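Pectinesterase A (PDB 2NTP) hydrolyses the methyl esters of pectin to galacturonate and methanol, the first step in the maceration and soft-rotting of plant tissue. Local coordinates at residues C168-V174 and D189-R195; R226-E230 and D273-Y277; G242-H246 and W279-S283; A261-T265 and D298-F302. All coordinates share one frame; numbering follows the deposited sequence.

Interaction 1 (C168-V174 and D189-R195); sequences CRISGTV and DLVSRYR
C168 O accepts the N-H of D189 (2.8 Å to its N), beginning five backbone bonds between two parallel strands; C168 is disulfide-bonded to C188, the residue just before D189. R169, its CG anti to the backbone N (chi1 -171°), runs out straight and lays one guanidinium face over V191, whose CG2 stands 3.8 Å above the plane near the rim. I170 gives its N-H to D189 O and takes that of V191, 2.7 Å from I170 O to V191 N. On the face carrying I170 and L190, opposite R169 and V191, I170 CB meets L190 CD2 at 4.0 Å, two buried aliphatic chains side by side. S171 is small, and its CB packs against V191 CB and R193 CD; the R193 charge is paired with E230. G172, almost fully extended as suits glycine, donates to V191 O and accepts from R193 N. T173 CG2 meets R195 CD at 3.7 Å, the side chains crossing at about a right angle. V174 CG2 lies 3.5 Å from R195 NH1; R195 NE is salt-bridged to D197 and NH2 hydrogen-bonded to a bound galacturonate. Strand 169-172 is flanked by 147-150, and 189-192 by 226-229, in one parallel sheet of the right-handed beta-helix.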
# COMPACT_ATOMS: atom_id res chain seq x y z
N CYS A 168 10.63 -2.86 5.42
CA CYS A 168 9.22 -3.19 5.52
C CYS A 168 8.88 -4.50 4.82
O CYS A 168 9.66 -5.03 4.03
CB CYS A 168 8.38 -2.02 5.00
SG CYS A 168 8.13 -1.92 3.21
N ARG A 169 7.71 -5.05 5.17
CA ARG A 169 7.13 -6.17 4.42
C ARG A 169 5.76 -5.73 3.94
O ARG A 169 4.98 -5.17 4.71
CB ARG A 169 7.02 -7.43 5.29
CG ARG A 169 6.63 -8.71 4.52
CD ARG A 169 6.25 -9.83 5.50
NE ARG A 169 5.98 -11.13 4.86
CZ ARG A 169 4.78 -11.58 4.52
NH1 ARG A 169 3.69 -10.83 4.69
NH2 ARG A 169 4.66 -12.78 3.96
N ILE A 170 5.49 -5.95 2.66
CA ILE A 170 4.16 -5.67 2.10
C ILE A 170 3.74 -6.86 1.25
O ILE A 170 4.46 -7.27 0.35
CB ILE A 170 4.13 -4.37 1.25
CG1 ILE A 170 4.66 -3.18 2.06
CG2 ILE A 170 2.71 -4.11 0.74
CD1 ILE A 170 4.86 -1.88 1.26
N SER A 171 2.57 -7.43 1.56
CA SER A 171 2.06 -8.59 0.84
C SER A 171 0.74 -8.26 0.16
O SER A 171 -0.01 -7.39 0.62
CB SER A 171 1.88 -9.78 1.78
OG SER A 171 0.76 -9.60 2.62
N GLY A 172 0.46 -8.98 -0.92
CA GLY A 172 -0.80 -8.81 -1.64
C GLY A 172 -0.85 -9.51 -2.98
O GLY A 172 0.05 -10.28 -3.34
N THR A 173 -1.91 -9.23 -3.72
CA THR A 173 -2.15 -9.86 -5.01
C THR A 173 -2.32 -8.80 -6.10
O THR A 173 -1.36 -8.46 -6.81
CB THR A 173 -3.38 -10.79 -4.94
OG1 THR A 173 -4.47 -10.07 -4.37
CG2 THR A 173 -3.09 -12.01 -4.06
N VAL A 174 -3.53 -8.26 -6.21
CA VAL A 174 -3.86 -7.31 -7.27
C VAL A 174 -3.68 -5.87 -6.80
O VAL A 174 -4.33 -5.44 -5.85
CB VAL A 174 -5.32 -7.52 -7.77
CG1 VAL A 174 -5.79 -6.34 -8.64
CG2 VAL A 174 -5.45 -8.84 -8.52
N ASP A 189 10.53 -6.06 1.58
CA ASP A 189 10.13 -7.30 0.93
C ASP A 189 8.72 -7.12 0.41
O ASP A 189 7.78 -6.91 1.18
CB ASP A 189 10.17 -8.47 1.91
CG ASP A 189 11.57 -9.01 2.12
OD1 ASP A 189 12.52 -8.48 1.52
OD2 ASP A 189 11.71 -9.98 2.89
N LEU A 190 8.57 -7.20 -0.91
CA LEU A 190 7.26 -7.10 -1.54
C LEU A 190 6.84 -8.51 -1.94
O LEU A 190 7.46 -9.13 -2.81
CB LEU A 190 7.30 -6.16 -2.75
CG LEU A 190 7.85 -4.74 -2.49
CD1 LEU A 190 7.75 -3.90 -3.76
CD2 LEU A 190 7.15 -4.03 -1.33
N VAL A 191 5.80 -9.01 -1.28
CA VAL A 191 5.45 -10.43 -1.30
C VAL A 191 4.20 -10.70 -2.13
O VAL A 191 3.09 -10.34 -1.73
CB VAL A 191 5.29 -10.99 0.14
CG1 VAL A 191 5.04 -12.49 0.12
CG2 VAL A 191 6.52 -10.65 1.00
N SER A 192 4.39 -11.33 -3.29
CA SER A 192 3.29 -11.70 -4.19
C SER A 192 2.65 -13.00 -3.71
O SER A 192 3.33 -14.02 -3.55
CB SER A 192 3.79 -11.88 -5.62
OG SER A 192 4.19 -10.66 -6.19
N ARG A 193 1.34 -12.95 -3.51
CA ARG A 193 0.63 -14.05 -2.85
C ARG A 193 -0.00 -15.04 -3.82
O ARG A 193 -0.37 -14.70 -4.96
CB ARG A 193 -0.40 -13.50 -1.86
CG ARG A 193 0.22 -12.57 -0.81
CD ARG A 193 -0.78 -12.18 0.26
NE ARG A 193 -0.96 -13.23 1.27
CZ ARG A 193 -1.66 -13.08 2.39
NH1 ARG A 193 -2.25 -11.92 2.66
NH2 ARG A 193 -1.77 -14.09 3.25
N TYR A 194 -0.14 -16.27 -3.35
CA TYR A 194 -0.75 -17.35 -4.12
C TYR A 194 -2.24 -17.10 -4.35
O TYR A 194 -2.96 -16.69 -3.44
CB TYR A 194 -0.53 -18.68 -3.39
CG TYR A 194 -1.23 -19.84 -4.04
CD1 TYR A 194 -0.78 -20.36 -5.25
CD2 TYR A 194 -2.36 -20.41 -3.46
CE1 TYR A 194 -1.42 -21.43 -5.86
CE2 TYR A 194 -3.01 -21.48 -4.06
CZ TYR A 194 -2.54 -21.98 -5.26
OH TYR A 194 -3.18 -23.04 -5.87
N ARG A 195 -2.68 -17.36 -5.58
CA ARG A 195 -4.09 -17.23 -5.96
C ARG A 195 -4.67 -18.59 -6.31
O ARG A 195 -4.44 -19.09 -7.41
CB ARG A 195 -4.25 -16.31 -7.18
CG ARG A 195 -3.94 -14.83 -6.95
CD ARG A 195 -5.10 -14.08 -6.30
NE ARG A 195 -6.37 -14.13 -7.02
CZ ARG A 195 -6.75 -13.29 -7.98
NH1 ARG A 195 -5.94 -12.33 -8.40
NH2 ARG A 195 -7.95 -13.42 -8.55

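Interaction 2 (R226-E230 and D273-Y277)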
# COMPACT_ATOMS: atom_id res chain seq x y z
N ARG A 226 13.30 -6.40 -2.35
CA ARG A 226 13.21 -7.78 -2.79
C ARG A 226 11.76 -8.05 -3.18
O ARG A 226 10.86 -7.90 -2.36
CB ARG A 226 13.66 -8.73 -1.67
CG ARG A 226 15.16 -8.64 -1.36
CD ARG A 226 15.51 -9.12 0.05
NE ARG A 226 14.86 -8.31 1.09
CZ ARG A 226 15.24 -7.09 1.47
NH1 ARG A 226 16.28 -6.49 0.91
NH2 ARG A 226 14.55 -6.47 2.42
N VAL A 227 11.58 -8.41 -4.44
CA VAL A 227 10.29 -8.78 -4.99
C VAL A 227 10.23 -10.31 -4.98
O VAL A 227 10.90 -10.98 -5.77
CB VAL A 227 10.12 -8.18 -6.42
CG1 VAL A 227 8.97 -8.83 -7.17
CG2 VAL A 227 9.93 -6.68 -6.32
N ILE A 228 9.44 -10.85 -4.05
CA ILE A 228 9.48 -12.28 -3.75
C ILE A 228 8.11 -12.94 -3.83
O ILE A 228 7.08 -12.29 -3.68
CB ILE A 228 10.14 -12.57 -2.36
CG1 ILE A 228 9.30 -12.00 -1.21
CG2 ILE A 228 11.59 -12.05 -2.31
CD1 ILE A 228 9.81 -12.40 0.18
N ARG A 229 8.11 -14.25 -4.06
CA ARG A 229 6.88 -15.02 -4.05
C ARG A 229 6.64 -15.56 -2.65
O ARG A 229 7.58 -15.92 -1.93
CB ARG A 229 6.92 -16.17 -5.06
CG ARG A 229 8.17 -17.00 -5.02
CD ARG A 229 8.00 -18.27 -5.81
NE ARG A 229 9.15 -18.50 -6.66
CZ ARG A 229 9.12 -18.43 -7.99
NH1 ARG A 229 7.99 -18.18 -8.63
NH2 ARG A 229 10.23 -18.65 -8.68
N GLU A 230 5.37 -15.59 -2.27
CA GLU A 230 4.92 -16.10 -0.98
C GLU A 230 5.25 -17.58 -0.81
O GLU A 230 5.57 -18.05 0.29
CB GLU A 230 3.42 -15.88 -0.89
CG GLU A 230 2.74 -16.45 0.31
CD GLU A 230 1.27 -16.14 0.30
OE1 GLU A 230 0.85 -15.37 1.18
OE2 GLU A 230 0.55 -16.66 -0.59
N ASP A 273 12.14 -12.41 -8.19
CA ASP A 273 12.02 -13.82 -8.54
C ASP A 273 11.26 -13.98 -9.85
O ASP A 273 10.71 -13.01 -10.39
CB ASP A 273 11.35 -14.62 -7.41
CG ASP A 273 11.77 -16.09 -7.41
OD1 ASP A 273 12.47 -16.55 -8.35
OD2 ASP A 273 11.40 -16.79 -6.44
N ASN A 274 11.23 -15.21 -10.37
CA ASN A 274 10.70 -15.44 -11.72
C ASN A 274 9.18 -15.44 -11.84
O ASN A 274 8.66 -15.70 -12.92
CB ASN A 274 11.32 -16.70 -12.36
CG ASN A 274 10.73 -17.99 -11.81
OD1 ASN A 274 9.86 -17.98 -10.94
ND2 ASN A 274 11.20 -19.12 -12.34
N HIS A 275 8.47 -15.13 -10.76
CA HIS A 275 7.02 -14.92 -10.84
C HIS A 275 6.70 -13.65 -11.65
O HIS A 275 5.60 -13.50 -12.19
CB HIS A 275 6.37 -14.91 -9.45
CG HIS A 275 6.81 -13.78 -8.56
ND1 HIS A 275 8.11 -13.67 -8.09
CD2 HIS A 275 6.13 -12.75 -8.03
CE1 HIS A 275 8.20 -12.60 -7.32
NE2 HIS A 275 7.01 -12.02 -7.27
N ILE A 276 7.69 -12.76 -11.77
CA ILE A 276 7.55 -11.50 -12.50
C ILE A 276 7.69 -11.73 -14.01
O ILE A 276 8.68 -12.32 -14.47
CB ILE A 276 8.61 -10.46 -12.03
CG1 ILE A 276 8.42 -10.09 -10.55
CG2 ILE A 276 8.59 -9.21 -12.93
CD1 ILE A 276 7.02 -9.53 -10.19
N TYR A 277 6.71 -11.24 -14.78
CA TYR A 277 6.77 -11.31 -16.25
C TYR A 277 7.09 -9.97 -16.91
O TYR A 277 7.49 -9.93 -18.09
CB TYR A 277 5.48 -11.91 -16.84
CG TYR A 277 4.21 -11.14 -16.54
CD1 TYR A 277 3.89 -9.96 -17.23
CD2 TYR A 277 3.31 -11.61 -15.59
CE1 TYR A 277 2.72 -9.26 -16.94
CE2 TYR A 277 2.13 -10.91 -15.31
CZ TYR A 277 1.84 -9.74 -15.98
OH TYR A 277 0.68 -9.06 -15.70
O HOH W 1 6.42 -9.65 -5.43
O HOH W 2 10.96 -15.23 -4.36
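Charge pairing comes first: R229 NE forms a salt bridge with D273 OD2 at 2.8 Å, the carboxylate coming in over a guanidinium face with the two planes 65° apart. N274 OD1 sits instead at the guanidinium edge, its amide 82° from that plane, hydrogen-bonded to NH2 and weakly to NH1, though the NH2 distance is too short to trust.

The backbone bond across the contact runs from D273 N to V227 O at 3.1 Å; as a side-chain bond within its own segment, N274 N donates to D273 OD1 from above the carboxylate plane. D273 thus binds the arginine and probably helps to set the start of the type I turn to I276, whose I276 N to D273 O bond is weak. One water accepts from R229 N and donates to D273 OD2; another links I228 O with H275 NE2.

Packing centres on H275. I276 CG1 lies over the centre of one ring face, 4.0 Å above it, and R229 CB makes a CH-pi contact on the opposite face, 4.3 Å from the centroid. R229 CG, between its backbone N and carbonyl carbon (chi1 48°), carries the chain onward to D273. V227 CG1 meets I276 CG1 at 3.6 Å, the chains crossing at about a right angle and both touching L207.

Strand 226-229 lies between 189-192 and 271-272, and the turn leads from 271-272 into 276-278 of another parallel sheet, beside 239-242.

Interaction 3 (G242-H246 and W279-S283); sequences GRPWH and WDKMS. With ADA (alpha-D-galactopyranuronic acid), chain C; ADA (alpha-D-galactopyranuronic acid), chain B.
M282 fits between R243 and W245, oriented differently against each. Its chain is extended, with CG anti to the backbone N (chi1 -168°), which carries the thioether straight out from the strand. It crosses R243 at about a right angle, and its CE lies 3.6 Å above one face of the guanidinium, near the rim. Against W245 it runs alongside in the same direction, M282 CE 3.7 Å from W245 CD1; the sulfur makes an oblique Met-aromatic contact, 5.1 Å from the centroid of the five-membered ring. A long, flexible apolar chain suits this place, packing against both groups without competing for their polar atoms.

The polar ends serve the active site: R243 NE is salt-bridged to the nucleophile D175, while R243 NH2 donates to the ring oxygen O5 of one galacturonate (chain B) of the bound oligosaccharide at 3.0 Å. A water in the guanidinium plane joins R243 NH1 to K281 O. W245 NE1 donates to carboxylate O6B of a second galacturonate (chain C) at 3.0 Å.

Along the backbone, P244 CD rests on M282 CB at 3.8 Å. G242, lacking a side chain, lets the W279 indole come close, W279 CE3 3.4 Å from G242 N, and its O accepts the D280 N-H. This is part of the pectin-binding cleft of the pectinesterase beta-helix, where R243 and W245 bind substrate beside the aspartyl nucleophile.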
# COMPACT_ATOMS: atom_id res chain seq x y z
N GLY A 242 3.62 -3.72 -12.59
CA GLY A 242 2.69 -2.61 -12.50
C GLY A 242 1.76 -2.57 -13.69
O GLY A 242 2.06 -3.12 -14.75
N ARG A 243 0.61 -1.94 -13.49
CA ARG A 243 -0.31 -1.57 -14.57
C ARG A 243 -0.84 -0.16 -14.28
O ARG A 243 -0.88 0.26 -13.12
CB ARG A 243 -1.43 -2.61 -14.73
CG ARG A 243 -2.30 -2.84 -13.49
CD ARG A 243 -3.39 -3.88 -13.77
NE ARG A 243 -4.32 -3.98 -12.65
CZ ARG A 243 -5.52 -4.54 -12.71
NH1 ARG A 243 -5.96 -5.07 -13.85
NH2 ARG A 243 -6.30 -4.57 -11.63
N PRO A 244 -1.23 0.59 -15.33
CA PRO A 244 -1.54 2.00 -15.11
C PRO A 244 -2.96 2.25 -14.63
O PRO A 244 -3.91 2.06 -15.39
CB PRO A 244 -1.33 2.64 -16.50
CG PRO A 244 -1.04 1.49 -17.45
CD PRO A 244 -1.37 0.21 -16.74
N TRP A 245 -3.11 2.68 -13.38
CA TRP A 245 -4.43 2.99 -12.84
C TRP A 245 -4.83 4.43 -13.16
O TRP A 245 -4.17 5.38 -12.74
CB TRP A 245 -4.48 2.75 -11.33
CG TRP A 245 -5.84 2.97 -10.74
CD1 TRP A 245 -7.04 2.63 -11.31
CD2 TRP A 245 -6.15 3.54 -9.46
NE1 TRP A 245 -8.08 2.98 -10.47
CE2 TRP A 245 -7.55 3.55 -9.33
CE3 TRP A 245 -5.37 4.07 -8.42
CZ2 TRP A 245 -8.20 4.05 -8.19
CZ3 TRP A 245 -6.01 4.58 -7.29
CH2 TRP A 245 -7.42 4.56 -7.18
N HIS A 246 -5.90 4.56 -13.93
CA HIS A 246 -6.49 5.86 -14.23
C HIS A 246 -7.83 5.92 -13.50
O HIS A 246 -8.84 5.45 -14.03
CB HIS A 246 -6.68 6.01 -15.75
CG HIS A 246 -5.40 6.12 -16.51
ND1 HIS A 246 -5.04 7.26 -17.20
CD2 HIS A 246 -4.38 5.25 -16.68
CE1 HIS A 246 -3.86 7.08 -17.77
NE2 HIS A 246 -3.44 5.87 -17.47
N TRP A 279 5.63 -5.67 -17.23
CA TRP A 279 4.57 -4.70 -16.99
C TRP A 279 3.28 -5.14 -17.69
O TRP A 279 3.28 -6.08 -18.49
CB TRP A 279 4.99 -3.32 -17.50
CG TRP A 279 6.28 -2.81 -16.91
CD1 TRP A 279 7.52 -2.84 -17.50
CD2 TRP A 279 6.46 -2.18 -15.64
NE1 TRP A 279 8.46 -2.28 -16.67
CE2 TRP A 279 7.84 -1.87 -15.51
CE3 TRP A 279 5.60 -1.86 -14.58
CZ2 TRP A 279 8.37 -1.24 -14.38
CZ3 TRP A 279 6.12 -1.23 -13.46
CH2 TRP A 279 7.50 -0.93 -13.36
N ASP A 280 2.17 -4.46 -17.40
CA ASP A 280 0.90 -4.80 -18.04
C ASP A 280 0.02 -3.58 -18.28
O ASP A 280 0.32 -2.48 -17.81
CB ASP A 280 0.13 -5.84 -17.20
CG ASP A 280 -0.60 -6.88 -18.06
OD1 ASP A 280 -1.09 -6.53 -19.16
OD2 ASP A 280 -0.68 -8.04 -17.63
N LYS A 281 -1.06 -3.80 -19.04
CA LYS A 281 -2.07 -2.77 -19.31
C LYS A 281 -3.20 -2.85 -18.29
O LYS A 281 -3.30 -3.80 -17.51
CB LYS A 281 -2.62 -2.93 -20.74
CG LYS A 281 -3.31 -4.27 -21.01
CD LYS A 281 -3.69 -4.42 -22.48
CE LYS A 281 -4.48 -5.71 -22.69
NZ LYS A 281 -4.57 -6.08 -24.13
N MET A 282 -4.06 -1.83 -18.30
CA MET A 282 -5.22 -1.79 -17.42
C MET A 282 -6.35 -1.04 -18.11
O MET A 282 -6.10 -0.08 -18.85
CB MET A 282 -4.87 -1.11 -16.10
CG MET A 282 -5.93 -1.25 -15.01
SD MET A 282 -5.42 -0.48 -13.47
CE MET A 282 -6.81 -0.89 -12.42
N SER A 283 -7.58 -1.47 -17.85
CA SER A 283 -8.75 -0.87 -18.49
C SER A 283 -9.55 0.01 -17.55
O SER A 283 -9.55 -0.18 -16.33
CB SER A 283 -9.66 -1.96 -19.07
OG SER A 283 -10.38 -2.61 -18.03
C1 ADA C . -9.72 0.68 -8.33
C2 ADA C . -10.31 0.92 -6.93
C3 ADA C . -11.83 1.01 -7.03
C4 ADA C . -12.23 2.09 -8.04
C5 ADA C . -11.59 1.78 -9.40
C6 ADA C . -11.94 2.86 -10.39
O2 ADA C . -9.96 -0.14 -6.04
O3 ADA C . -12.40 1.27 -5.74
O4 ADA C . -11.81 3.38 -7.60
O5 ADA C . -10.16 1.67 -9.27
O6B ADA C . -11.00 3.49 -10.94
O6A ADA C . -13.15 3.07 -10.63
C1 ADA B . -8.40 -7.61 -11.68
C2 ADA B . -9.12 -7.48 -10.33
C3 ADA B . -10.56 -7.01 -10.52
C4 ADA B . -10.64 -5.79 -11.46
C5 ADA B . -9.85 -6.02 -12.74
C6 ADA B . -9.85 -4.77 -13.58
O2 ADA B . -9.13 -8.75 -9.68
O3 ADA B . -11.15 -6.70 -9.25
O4 ADA B . -10.11 -4.63 -10.81
O5 ADA B . -8.50 -6.38 -12.41
O6B ADA B . -8.77 -4.38 -14.08
O6A ADA B . -10.93 -4.15 -13.74
O HOH W 3 -4.74 -5.83 -16.45

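Interaction 4 (A261-T265 and D298-F302)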
# COMPACT_ATOMS: atom_id res chain seq x y z
N ALA A 261 -3.80 10.78 -15.22
CA ALA A 261 -3.20 9.91 -14.22
C ALA A 261 -2.32 8.90 -14.93
O ALA A 261 -2.72 7.76 -15.18
CB ALA A 261 -4.29 9.23 -13.41
N ILE A 262 -1.12 9.35 -15.30
CA ILE A 262 -0.17 8.54 -16.05
C ILE A 262 0.91 8.10 -15.06
O ILE A 262 1.92 8.78 -14.85
CB ILE A 262 0.40 9.30 -17.28
CG1 ILE A 262 -0.73 9.59 -18.28
CG2 ILE A 262 1.51 8.51 -17.96
CD1 ILE A 262 -0.47 10.77 -19.20
N GLY A 263 0.65 6.95 -14.44
CA GLY A 263 1.37 6.53 -13.25
C GLY A 263 2.85 6.25 -13.45
O GLY A 263 3.28 5.90 -14.55
N GLN A 264 3.61 6.44 -12.37
CA GLN A 264 5.03 6.12 -12.36
C GLN A 264 5.32 5.02 -11.34
O GLN A 264 4.92 5.13 -10.18
CB GLN A 264 5.87 7.36 -12.03
CG GLN A 264 7.38 7.07 -11.95
CD GLN A 264 8.15 8.22 -11.33
OE1 GLN A 264 8.29 8.30 -10.10
NE2 GLN A 264 8.66 9.11 -12.17
N THR A 265 6.00 3.97 -11.79
CA THR A 265 6.63 3.01 -10.90
C THR A 265 8.05 2.80 -11.39
O THR A 265 8.26 2.44 -12.55
CB THR A 265 5.90 1.64 -10.88
OG1 THR A 265 4.56 1.82 -10.41
CG2 THR A 265 6.62 0.68 -9.94
N ASP A 298 2.96 3.63 -22.57
CA ASP A 298 2.54 5.03 -22.45
C ASP A 298 2.64 5.55 -21.02
O ASP A 298 2.32 6.71 -20.74
CB ASP A 298 1.11 5.20 -22.96
CG ASP A 298 0.96 4.81 -24.42
OD1 ASP A 298 1.87 5.10 -25.22
OD2 ASP A 298 -0.09 4.22 -24.77
N SER A 299 3.08 4.68 -20.11
CA SER A 299 3.17 5.00 -18.69
C SER A 299 4.63 5.13 -18.25
O SER A 299 5.53 4.77 -19.01
CB SER A 299 2.45 3.93 -17.87
OG SER A 299 1.14 3.72 -18.36
N ARG A 300 4.85 5.63 -17.04
CA ARG A 300 6.21 5.90 -16.56
C ARG A 300 6.74 4.71 -15.76
O ARG A 300 6.89 4.77 -14.54
CB ARG A 300 6.27 7.21 -15.76
CG ARG A 300 5.96 8.45 -16.59
CD ARG A 300 5.93 9.71 -15.74
NE ARG A 300 4.71 9.83 -14.96
CZ ARG A 300 4.49 10.78 -14.04
NH1 ARG A 300 5.43 11.68 -13.78
NH2 ARG A 300 3.35 10.82 -13.39
N PHE A 301 7.00 3.63 -16.49
CA PHE A 301 7.40 2.35 -15.91
C PHE A 301 8.86 2.05 -16.25
O PHE A 301 9.19 1.82 -17.42
CB PHE A 301 6.52 1.22 -16.47
CG PHE A 301 5.07 1.25 -16.00
CD1 PHE A 301 4.66 2.02 -14.92
CD2 PHE A 301 4.13 0.44 -16.64
CE1 PHE A 301 3.32 2.01 -14.50
CE2 PHE A 301 2.80 0.41 -16.22
CZ PHE A 301 2.39 1.20 -15.15
N PHE A 302 9.72 2.04 -15.24
CA PHE A 302 11.16 1.86 -15.47
C PHE A 302 11.84 0.98 -14.44
O PHE A 302 11.37 0.84 -13.31
CB PHE A 302 11.88 3.22 -15.49
CG PHE A 302 11.35 4.18 -16.51
CD1 PHE A 302 11.75 4.09 -17.84
CD2 PHE A 302 10.46 5.18 -16.14
CE1 PHE A 302 11.26 4.98 -18.80
CE2 PHE A 302 9.96 6.08 -17.09
CZ PHE A 302 10.37 5.97 -18.42
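The R300 guanidinium has Q264 CB over one face, 4.0 Å above the plane and toward the rim, and I262 O at its edge, in plane. I262 O takes hydrogen bonds from both R300 NE (3.0 Å) and R300 NH2 (2.9 Å), which fixes the rotation of the group. The bend at chi3 (-77°) turns the guanidinium back along the 261-265 chain to reach it. Arginine suits the place because it has N-H groups to spare: NH1 and NH2 also bond to the carbonyls of Q216 and N213. The Q264 amide, 53° from the guanidinium plane, is engaged by G219.

The F301 ring has S299 CB, from its own segment, over the centre of one face, 3.7 Å above it. At its edge lies the T265 backbone N. W279 stacks on this ring, and T265, whose hydroxyl bonds to T208, sets its CB against F301 CD1 at 4.2 Å.

The backbones are joined by three bonds of a parallel pair: R300 N to G263 O, T265 N to R300 O, and F302 N to T265 O, the last at 3.1 Å. R300 is the centre of an inverse gamma turn, and the F301 N to S299 O bond that closes it is weak. Before the strands begin, I262 CG2 packs on D298 O at 3.4 Å.

Strand 264-268 lies between 220-223 and 300-304, the latter being the outermost strand at this end of the long parallel sheet of the beta-helix.

Interactions 1 and 3 are buried and both supply residues to the substrate cleft, meeting where V174 packs against R243; interactions 2 and 4 are only partly buried. Interaction 1 and interaction 4 are parallel strand pairs from two different sheets, the first resting on backbone bonds, the second on backbone bonds plus the R300 side chain on a carbonyl. Interaction 2 instead depends on charge, waters and a histidine, and interaction 3 on a methionine among groups that bind sugar. Interactions 1 and 2 share a sheet, strand 189-192 adjoining 226-229. Interactions 3 and 4 join through W279 stacked on F301 and P244 beside S299. Segments 273-277 and 279-283 follow closely in sequence, linking interactions 2 and 3.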